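Local coordinates for gdp-l-fucose synthetase (Naegleria fowleri, PDB 6AQZ) that catalyses the NADPH-dependent epimerisation and reduction of GDP-4-keto-6-deoxy-D-mannose to GDP-L-fucose, the last step of the de novo pathway, at the interface of chains A and B. Residues are numbered along the deposited sequence; one frame, centred on the assembly and turned at random. Chains: chain A/B, gdp-l-fucose synthetase.

The interface of chains A and B. Residues chain A 106, 110, 164, 168, 171; chain B 99, 102, 157, 160.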
loop_
_atom_site.group_PDB
_atom_site.type_symbol
_atom_site.label_atom_id
_atom_site.label_comp_id
_atom_site.label_asym_id
_atom_site.label_seq_id
_atom_site.Cartn_x
_atom_site.Cartn_y
_atom_site.Cartn_z
ATOM N N VAL A 106 -2.354 8.491 1.348
ATOM C CA VAL A 106 -2.663 7.752 0.133
ATOM C C VAL A 106 -3.706 8.516 -0.692
ATOM O O VAL A 106 -3.668 8.483 -1.932
ATOM C CB VAL A 106 -3.097 6.300 0.435
ATOM C CG1 VAL A 106 -4.597 6.202 0.893
ATOM C CG2 VAL A 106 -2.817 5.446 -0.786
ATOM N N ASN A 110 -2.791 9.634 -4.425
ATOM C CA ASN A 110 -3.638 9.195 -5.533
ATOM C C ASN A 110 -4.198 10.392 -6.310
ATOM O O ASN A 110 -4.167 10.407 -7.550
ATOM C CB ASN A 110 -4.761 8.273 -5.011
ATOM C CG ASN A 110 -4.219 6.910 -4.525
ATOM O OD1 ASN A 110 -3.074 6.534 -4.827
ATOM N ND2 ASN A 110 -5.021 6.196 -3.727
ATOM N N MET A 164 3.516 3.184 -1.843
ATOM C CA MET A 164 2.447 3.150 -2.837
ATOM C C MET A 164 2.437 4.396 -3.730
ATOM O O MET A 164 1.902 4.336 -4.843
ATOM C CB MET A 164 1.110 2.951 -2.116
ATOM C CG MET A 164 0.999 1.582 -1.393
ATOM S SD MET A 164 1.405 0.173 -2.498
ATOM C CE MET A 164 3.001 -0.352 -1.876
ATOM N N LEU A 168 2.403 3.784 -7.577
ATOM C CA LEU A 168 1.409 4.435 -8.423
ATOM C C LEU A 168 2.062 5.148 -9.601
ATOM O O LEU A 168 1.509 5.157 -10.708
ATOM C CB LEU A 168 0.571 5.420 -7.600
ATOM C CG LEU A 168 -0.541 6.065 -8.446
ATOM C CD1 LEU A 168 -1.389 5.007 -9.165
ATOM C CD2 LEU A 168 -1.412 6.999 -7.590
ATOM N N TRP A 171 2.892 2.559 -12.231
ATOM C CA TRP A 171 1.674 2.149 -12.915
ATOM C C TRP A 171 1.186 3.238 -13.869
ATOM O O TRP A 171 0.723 2.937 -14.973
ATOM C CB TRP A 171 0.607 1.806 -11.873
ATOM C CG TRP A 171 0.980 0.619 -11.046
ATOM C CD1 TRP A 171 1.706 -0.463 -11.462
ATOM C CD2 TRP A 171 0.679 0.390 -9.658
ATOM N NE1 TRP A 171 1.858 -1.353 -10.432
ATOM C CE2 TRP A 171 1.237 -0.862 -9.314
ATOM C CE3 TRP A 171 -0.004 1.118 -8.677
ATOM C CZ2 TRP A 171 1.123 -1.410 -8.038
ATOM C CZ3 TRP A 171 -0.110 0.577 -7.406
ATOM C CH2 TRP A 171 0.453 -0.676 -7.098
ATOM N N VAL B 99 -3.440 0.903 -13.009
ATOM C CA VAL B 99 -3.845 2.076 -12.232
ATOM C C VAL B 99 -5.261 1.899 -11.695
ATOM O O VAL B 99 -5.535 2.132 -10.509
ATOM C CB VAL B 99 -3.729 3.348 -13.087
ATOM C CG1 VAL B 99 -4.476 4.479 -12.433
ATOM C CG2 VAL B 99 -2.297 3.713 -13.258
ATOM N N TRP B 102 -5.541 -0.540 -8.779
ATOM C CA TRP B 102 -5.084 0.044 -7.517
ATOM C C TRP B 102 -6.146 0.997 -6.957
ATOM O O TRP B 102 -6.605 0.832 -5.823
ATOM C CB TRP B 102 -3.720 0.755 -7.691
ATOM C CG TRP B 102 -3.402 1.619 -6.492
ATOM C CD1 TRP B 102 -3.453 2.985 -6.443
ATOM C CD2 TRP B 102 -3.035 1.185 -5.161
ATOM N NE1 TRP B 102 -3.147 3.422 -5.179
ATOM C CE2 TRP B 102 -2.894 2.342 -4.371
ATOM C CE3 TRP B 102 -2.816 -0.064 -4.568
ATOM C CZ2 TRP B 102 -2.536 2.289 -3.013
ATOM C CZ3 TRP B 102 -2.460 -0.118 -3.226
ATOM C CH2 TRP B 102 -2.326 1.053 -2.458
ATOM N N ALA B 157 -0.701 -4.525 -8.609
ATOM C CA ALA B 157 -1.651 -3.491 -8.186
ATOM C C ALA B 157 -2.771 -4.070 -7.344
ATOM O O ALA B 157 -3.066 -3.565 -6.254
ATOM C CB ALA B 157 -2.230 -2.763 -9.401
ATOM N N TYR B 160 -1.049 -5.332 -3.975
ATOM C CA TYR B 160 -0.733 -4.326 -2.972
ATOM C C TYR B 160 -2.004 -3.747 -2.342
ATOM O O TYR B 160 -2.063 -3.550 -1.124
ATOM C CB TYR B 160 0.136 -3.234 -3.601
ATOM C CG TYR B 160 1.619 -3.528 -3.545
ATOM C CD1 TYR B 160 2.223 -3.834 -2.338
ATOM C CD2 TYR B 160 2.419 -3.486 -4.688
ATOM C CE1 TYR B 160 3.569 -4.097 -2.262
ATOM C CE2 TYR B 160 3.785 -3.761 -4.619
ATOM C CZ TYR B 160 4.348 -4.058 -3.393
ATOM O OH TYR B 160 5.695 -4.318 -3.269
HETATM O O HOH W 1 -1.629 1.266 -15.245
#
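In B:Trp102, CG points away from the backbone N (chi1 167°), which carries the indole from helix 98-118 of chain B across to A:Asn110 and A:Met164, while A:Trp171, with CG anti to the carbonyl carbon, reaches in from helix 156-179 of chain A. The two side chains run at about a right angle to each other, and the six-membered rim of A:Trp171 lies over one face of B:Trp102, with CZ3 3.6 Å from CG of B:Trp102 and displaced from the middle of the ring.

At the rim of the B:Trp102 indole, its NE1 donates a hydrogen bond to the amide oxygen OD1 of A:Asn110, 3.1 Å away and nearly straight at 165°. The oxygen lies in the indole plane, but the donor is tilted 32° from the plane of the amide. This bond satisfies the indole N-H in an otherwise largely apolar patch and, with the packing on the ring's face and rim, should help to hold its rotation. A:Val106 CG2 sits at the same ring's edge, beside CZ2, and A:Leu168 brings CD1 towards the pyrrole carbon CD1.

A:Met164 bends at chi2 and chi3, so that one side chain serves two aromatic rings. Its CG packs 3.5 Å from CH2 of B:Trp102, and its terminal methyl CE lies over the face of B:Tyr160, 3.8 Å from the ring centroid. B:Ala157 in turn sets its CB over a face of A:Trp171, its small side chain letting CZ2 of that indole come within 3.5 Å of CA.

This patch is part of a two-fold symmetric interface, and each contact has its twin with the chains exchanged; helices 98-118 and 156-179 of both chains form the four-helix bundle by which enzymes of this family commonly dimerise, so this is probably the biological dimer. Towards the end of the patch, B:Val99 CG2 packs on CB of A:Trp171, and a water bridges the chains, 2.9 Å from the backbone N of B:Val99 and 2.9 Å from the carbonyl O of A:Trp171.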